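Malic enzyme (Entamoeba histolytica, PDB 3NV9) probably catalyses the oxidative decarboxylation of malate to pyruvate with NAD or NADP as the electron acceptor. Local coordinates at residues 27-32 against 348-353; 20-25 against 334-339. All coordinates share one frame; numbering follows the deposited sequence.

Contact 1: 27-32 against 348-353; sequences AKTQFY and TGRGDF. With NA (sodium ion), chain J; SO4 (sulfate ion), chain D.
Lys28, Thr29 and Tyr32 of helix 21-43 meet Arg350, Asp352 and Phe353 in the loop that follows strand 345-348, an outermost strand of the Rossmann-type sheet. The contact is buried. Arg350 can be followed outward. Its CB points to the helix, with CG anti to its own carbonyl carbon (chi1 -64°), and the bend at chi3 (55°) sets NE. Arg350 NE donates to Asp352 OD1 at 2.7 Å. Arg350 NH2 makes a salt bridge to Asp352 OD2 at 2.6 Å. NE and NH2 meet one oxygen each, a side-on pairing, and both oxygens use their syn lone pairs. The far end of the guanidinium grips a single atom with two nitrogens, end-on: Arg350 NH1 donates to Thr29 OG1 at 2.9 Å and Arg350 NH2 donates to it at 3.1 Å. Thr29 OG1 lies almost in the guanidinium plane. Phe353 CE2 sits over the centre of one face. With in-plane bonds on two sides and a ring carbon over one face, the orientation of the group is fixed.

Lys28 crosses Asp352 obliquely. Lys28 CE is 3.4 Å from Asp352 OD2, while Lys28 NZ bonds to Asp352 O at 2.7 Å, tilted from the carbonyl plane. NZ has a second partner in Glu12, a salt bridge. Tyr32 CE2 touches Asp352 CB at 3.6 Å, ring and carboxylate planes 83° apart. Asn62 of the second subunit packs on Asp352. Thr348 forms an ST turn, its OG1 accepting from Arg350 N. The sodium ion is bound by Arg350 O, Pro354 O and Thr348 OG1, the last at 2.7 Å.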
loop_
_atom_site.group_PDB
_atom_site.type_symbol
_atom_site.label_atom_id
_atom_site.label_comp_id
_atom_site.label_asym_id
_atom_site.label_seq_id
_atom_site.Cartn_x
_atom_site.Cartn_y
_atom_site.Cartn_z
ATOM N N ALA A 27 21.693 21.226 18.597
ATOM C CA ALA A 27 21.630 21.753 17.220
ATOM C C ALA A 27 21.556 20.661 16.182
ATOM O O ALA A 27 20.870 20.840 15.198
ATOM C CB ALA A 27 22.776 22.705 16.876
ATOM N N LYS A 28 22.207 19.529 16.397
ATOM C CA LYS A 28 21.978 18.395 15.490
ATOM C C LYS A 28 20.534 17.924 15.498
ATOM O O LYS A 28 19.988 17.554 14.443
ATOM C CB LYS A 28 22.866 17.224 15.843
ATOM C CG LYS A 28 24.318 17.463 15.435
ATOM C CD LYS A 28 25.298 16.562 16.235
ATOM C CE LYS A 28 25.186 15.100 15.800
ATOM N NZ LYS A 28 26.264 14.278 16.428
ATOM N N THR A 29 19.920 17.928 16.683
ATOM C CA THR A 29 18.569 17.434 16.843
ATOM C C THR A 29 17.633 18.386 16.058
ATOM O O THR A 29 16.875 17.960 15.196
ATOM C CB THR A 29 18.214 17.256 18.355
ATOM O OG1 THR A 29 19.265 16.520 19.013
ATOM C CG2 THR A 29 16.909 16.447 18.568
ATOM N N GLN A 30 17.751 19.676 16.343
ATOM C CA GLN A 30 16.973 20.730 15.719
ATOM C C GLN A 30 17.225 20.794 14.213
ATOM O O GLN A 30 16.273 20.957 13.458
ATOM C CB GLN A 30 17.270 22.058 16.404
ATOM C CG GLN A 30 16.494 22.223 17.782
ATOM C CD GLN A 30 14.961 22.156 17.581
ATOM O OE1 GLN A 30 14.446 22.855 16.719
ATOM N NE2 GLN A 30 14.261 21.242 18.296
ATOM N N PHE A 31 18.471 20.618 13.761
ATOM C CA PHE A 31 18.736 20.595 12.295
ATOM C C PHE A 31 17.926 19.476 11.593
ATOM O O PHE A 31 17.171 19.754 10.611
ATOM C CB PHE A 31 20.218 20.452 11.967
ATOM C CG PHE A 31 20.496 20.121 10.507
ATOM C CD1 PHE A 31 20.385 21.107 9.520
ATOM C CD2 PHE A 31 20.850 18.821 10.125
ATOM C CE1 PHE A 31 20.617 20.799 8.153
ATOM C CE2 PHE A 31 21.116 18.505 8.774
ATOM C CZ PHE A 31 20.994 19.492 7.782
ATOM N N TYR A 32 18.045 18.251 12.114
ATOM C CA TYR A 32 17.356 17.119 11.544
ATOM C C TYR A 32 15.860 17.188 11.687
ATOM O O TYR A 32 15.155 16.810 10.758
ATOM C CB TYR A 32 17.907 15.801 12.043
ATOM C CG TYR A 32 19.242 15.467 11.399
ATOM C CD1 TYR A 32 19.358 15.316 10.008
ATOM C CD2 TYR A 32 20.386 15.319 12.168
ATOM C CE1 TYR A 32 20.567 15.040 9.426
ATOM C CE2 TYR A 32 21.602 15.034 11.580
ATOM C CZ TYR A 32 21.684 14.890 10.234
ATOM O OH TYR A 32 22.907 14.599 9.683
ATOM N N THR A 348 23.176 4.822 20.625
ATOM C CA THR A 348 21.836 5.416 20.625
ATOM C C THR A 348 21.026 4.862 19.457
ATOM O O THR A 348 21.510 4.052 18.660
ATOM C CB THR A 348 21.860 7.001 20.563
ATOM O OG1 THR A 348 22.056 7.455 19.240
ATOM C CG2 THR A 348 22.922 7.606 21.415
ATOM N N GLY A 349 19.792 5.313 19.358
ATOM C CA GLY A 349 18.910 4.981 18.246
ATOM C C GLY A 349 19.124 5.832 17.009
ATOM O O GLY A 349 18.524 5.572 15.985
ATOM N N ARG A 350 20.010 6.806 17.071
ATOM C CA ARG A 350 20.171 7.810 16.008
ATOM C C ARG A 350 21.349 7.556 15.071
ATOM O O ARG A 350 22.408 7.116 15.514
ATOM C CB ARG A 350 20.341 9.206 16.644
ATOM C CG ARG A 350 19.140 9.640 17.407
ATOM C CD ARG A 350 19.357 10.852 18.313
ATOM N NE ARG A 350 19.879 11.990 17.571
ATOM C CZ ARG A 350 19.802 13.265 17.964
ATOM N NH1 ARG A 350 19.150 13.610 19.082
ATOM N NH2 ARG A 350 20.317 14.213 17.192
ATOM N N GLY A 351 21.199 7.899 13.789
ATOM C CA GLY A 351 22.328 7.829 12.851
ATOM C C GLY A 351 23.241 9.034 12.822
ATOM O O GLY A 351 24.158 9.099 12.008
ATOM N N ASP A 352 22.992 10.027 13.695
ATOM C CA ASP A 352 23.875 11.175 13.745
ATOM C C ASP A 352 24.889 11.107 14.878
ATOM O O ASP A 352 25.690 12.068 15.072
ATOM C CB ASP A 352 23.118 12.505 13.706
ATOM C CG ASP A 352 22.187 12.699 14.896
ATOM O OD1 ASP A 352 21.500 11.767 15.367
ATOM O OD2 ASP A 352 22.100 13.851 15.324
ATOM N N PHE A 353 24.863 9.985 15.599
ATOM C CA PHE A 353 25.873 9.640 16.612
ATOM C C PHE A 353 26.426 8.303 16.244
ATOM O O PHE A 353 25.753 7.546 15.578
ATOM C CB PHE A 353 25.274 9.545 18.031
ATOM C CG PHE A 353 24.792 10.852 18.550
ATOM C CD1 PHE A 353 25.671 11.911 18.717
ATOM C CD2 PHE A 353 23.429 11.052 18.831
ATOM C CE1 PHE A 353 25.201 13.205 19.150
ATOM C CE2 PHE A 353 22.934 12.334 19.291
ATOM C CZ PHE A 353 23.841 13.405 19.461
HETATM NA NA NA J . 23.792 6.144 17.662
HETATM S S SO4 D . 10.568 20.298 18.246
HETATM O O1 SO4 D . 11.284 19.496 19.210
HETATM O O2 SO4 D . 10.140 19.355 17.183
HETATM O O3 SO4 D . 9.370 20.909 18.825
HETATM O O4 SO4 D . 11.448 21.361 17.762
#

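Contact 2: 20-25 against 334-339; sequences SQEQRA and YPYEAK. With SO4 (sulfate ion), chain F.
The first turns of helix 21-43 and helix 335-340 pack side by side, Gln21 and Ala25 against Tyr336 and Tyr334. Tyr336 has the largest share of the buried surface. Its CG lies between its own backbone N and carbonyl carbon (chi1 82°), and the ring reaches the first turn of the other helix. Gln21 CB sits over the ring in a CH-pi contact, 3.6 Å from the Tyr336 centroid. The Gln21 amide lies nearer the root of the same side chain, with OE1 3.4 Å from Tyr336 CB. The two side chains slide past each other in opposite directions. Glu337 CG covers the opposite face of the Tyr336 ring. Tyr336 OH ends 3.5 Å from Glu22 CA.

The short helical segments run roughly antiparallel, at 146°, with axes 10.8 Å apart. Ser20 and Gln23 form a capping box at the start of helix 21-43: Gln23 N donates to Ser20 OG, and Ser20 N donates to Gln23 OE1. Next to it, Gln21 N donates at 3.1 Å to O2 of a sulfate probably taken up from the crystallisation liquor. Tyr334 is the N-cap residue of helix 335-340, and its N donates to Glu337 OE1. One turn along from Gln21, Ala25 makes a second CH-pi contact. Its methyl stands almost on the normal of the Tyr334 ring, with CB 3.6 Å from the centroid and 3.8 to 3.9 Å from all six ring carbons.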
loop_
_atom_site.group_PDB
_atom_site.type_symbol
_atom_site.label_atom_id
_atom_site.label_comp_id
_atom_site.label_asym_id
_atom_site.label_seq_id
_atom_site.Cartn_x
_atom_site.Cartn_y
_atom_site.Cartn_z
ATOM N N SER A 20 29.293 24.728 22.401
ATOM C CA SER A 20 29.495 23.767 23.453
ATOM C C SER A 20 28.933 22.415 23.017
ATOM O O SER A 20 28.124 22.320 22.069
ATOM C CB SER A 20 28.789 24.235 24.727
ATOM O OG SER A 20 27.402 24.366 24.493
ATOM N N GLN A 21 29.350 21.380 23.725
ATOM C CA GLN A 21 28.894 20.047 23.476
ATOM C C GLN A 21 27.364 19.928 23.554
ATOM O O GLN A 21 26.753 19.269 22.706
ATOM C CB GLN A 21 29.618 19.088 24.406
ATOM C CG GLN A 21 31.056 18.817 23.919
ATOM C CD GLN A 21 31.279 17.407 23.383
ATOM O OE1 GLN A 21 32.063 16.666 23.995
ATOM N NE2 GLN A 21 30.606 17.013 22.258
ATOM N N GLU A 22 26.772 20.561 24.564
ATOM C CA GLU A 22 25.333 20.644 24.689
ATOM C C GLU A 22 24.677 21.315 23.471
ATOM O O GLU A 22 23.871 20.711 22.780
ATOM C CB GLU A 22 24.980 21.366 26.004
ATOM C CG GLU A 22 23.524 21.749 26.145
ATOM C CD GLU A 22 23.207 22.203 27.541
ATOM O OE1 GLU A 22 22.726 23.345 27.703
ATOM O OE2 GLU A 22 23.454 21.424 28.497
ATOM N N GLN A 23 25.051 22.553 23.197
ATOM C CA GLN A 23 24.627 23.231 21.985
ATOM C C GLN A 23 24.771 22.360 20.719
ATOM O O GLN A 23 23.839 22.292 19.902
ATOM C CB GLN A 23 25.375 24.558 21.774
ATOM C CG GLN A 23 25.058 25.691 22.792
ATOM C CD GLN A 23 26.009 26.914 22.599
ATOM O OE1 GLN A 23 27.211 26.723 22.515
ATOM N NE2 GLN A 23 25.449 28.144 22.470
ATOM N N ARG A 24 25.929 21.729 20.548
ATOM C CA ARG A 24 26.190 20.936 19.357
ATOM C C ARG A 24 25.175 19.774 19.265
ATOM O O ARG A 24 24.523 19.607 18.224
ATOM C CB ARG A 24 27.670 20.498 19.289
ATOM C CG ARG A 24 27.966 19.324 18.335
ATOM C CD ARG A 24 29.487 19.039 18.180
ATOM N NE ARG A 24 30.179 20.242 17.764
ATOM C CZ ARG A 24 30.573 20.486 16.517
ATOM N NH1 ARG A 24 30.362 19.604 15.543
ATOM N NH2 ARG A 24 31.176 21.627 16.241
ATOM N N ALA A 25 24.992 19.026 20.361
ATOM C CA ALA A 25 23.983 17.959 20.405
ATOM C C ALA A 25 22.562 18.449 20.133
ATOM O O ALA A 25 21.798 17.828 19.383
ATOM C CB ALA A 25 24.038 17.157 21.730
ATOM N N TYR A 334 23.076 12.052 26.331
ATOM C CA TYR A 334 23.819 12.130 25.072
ATOM C C TYR A 334 25.175 11.430 25.211
ATOM O O TYR A 334 25.731 11.368 26.299
ATOM C CB TYR A 334 24.034 13.585 24.595
ATOM C CG TYR A 334 22.825 14.279 23.976
ATOM C CD1 TYR A 334 22.184 15.339 24.652
ATOM C CD2 TYR A 334 22.348 13.916 22.689
ATOM C CE1 TYR A 334 21.111 16.016 24.097
ATOM C CE2 TYR A 334 21.253 14.586 22.092
ATOM C CZ TYR A 334 20.651 15.639 22.817
ATOM O OH TYR A 334 19.620 16.334 22.273
ATOM N N PRO A 335 25.700 10.899 24.101
ATOM C CA PRO A 335 27.001 10.205 24.096
ATOM C C PRO A 335 28.122 10.967 24.813
ATOM O O PRO A 335 28.834 10.357 25.612
ATOM C CB PRO A 335 27.320 10.061 22.587
ATOM C CG PRO A 335 25.928 9.946 21.931
ATOM C CD PRO A 335 24.941 10.697 22.844
ATOM N N TYR A 336 28.317 12.262 24.544
ATOM C CA TYR A 336 29.448 12.989 25.175
ATOM C C TYR A 336 29.272 13.060 26.707
ATOM O O TYR A 336 30.274 13.126 27.453
ATOM C CB TYR A 336 29.593 14.430 24.638
ATOM C CG TYR A 336 28.651 15.434 25.300
ATOM C CD1 TYR A 336 29.038 16.165 26.433
ATOM C CD2 TYR A 336 27.376 15.625 24.801
ATOM C CE1 TYR A 336 28.159 17.095 27.063
ATOM C CE2 TYR A 336 26.487 16.533 25.399
ATOM C CZ TYR A 336 26.875 17.272 26.521
ATOM O OH TYR A 336 25.956 18.123 27.077
ATOM N N GLU A 337 28.016 13.068 27.169
ATOM C CA GLU A 337 27.740 13.093 28.644
ATOM C C GLU A 337 28.097 11.746 29.219
ATOM O O GLU A 337 28.737 11.697 30.254
ATOM C CB GLU A 337 26.276 13.360 28.987
ATOM C CG GLU A 337 25.732 14.658 28.475
ATOM C CD GLU A 337 24.278 14.841 28.869
ATOM O OE1 GLU A 337 23.397 14.466 28.038
ATOM O OE2 GLU A 337 24.016 15.325 30.016
ATOM N N ALA A 338 27.671 10.659 28.538
ATOM C CA ALA A 338 28.036 9.281 28.931
ATOM C C ALA A 338 29.552 8.997 28.859
ATOM O O ALA A 338 30.090 8.303 29.714
ATOM C CB ALA A 338 27.222 8.207 28.134
ATOM N N LYS A 339 30.235 9.556 27.865
ATOM C CA LYS A 339 31.708 9.433 27.763
ATOM C C LYS A 339 32.430 10.162 28.916
ATOM O O LYS A 339 33.339 9.612 29.549
ATOM C CB LYS A 339 32.205 9.917 26.398
ATOM C CG LYS A 339 31.950 8.941 25.236
ATOM C CD LYS A 339 33.046 7.864 25.111
ATOM C CE LYS A 339 32.573 6.672 24.245
ATOM N NZ LYS A 339 32.644 7.017 22.779
HETATM S S SO4 F . 31.914 21.676 26.860
HETATM O O1 SO4 F . 33.328 21.439 27.177
HETATM O O2 SO4 F . 31.867 21.973 25.432
HETATM O O3 SO4 F . 31.117 20.490 27.218
HETATM O O4 SO4 F . 31.334 22.780 27.635
#

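Overall arrangement
Both contacts place helix 21-43 against the NAD-binding domain, and their centres are 11 Å apart. Contact 1 is buried, lies closer to the centre of the chain and borders the second subunit. Contact 2 is at the surface, and no other protein chain of the assembly touches it. Their chemistry differs accordingly. Contact 1 uses hydrogen bonds from charged side chains, beside a metal site. In contact 2 no hydrogen bond crosses, and aromatic rings receive aliphatic carbons. The two adjoin: Tyr334 OH is 3.3 Å from Thr29 OG1, probably a weak hydrogen bond, and Phe353 packs against Tyr334 and Pro335.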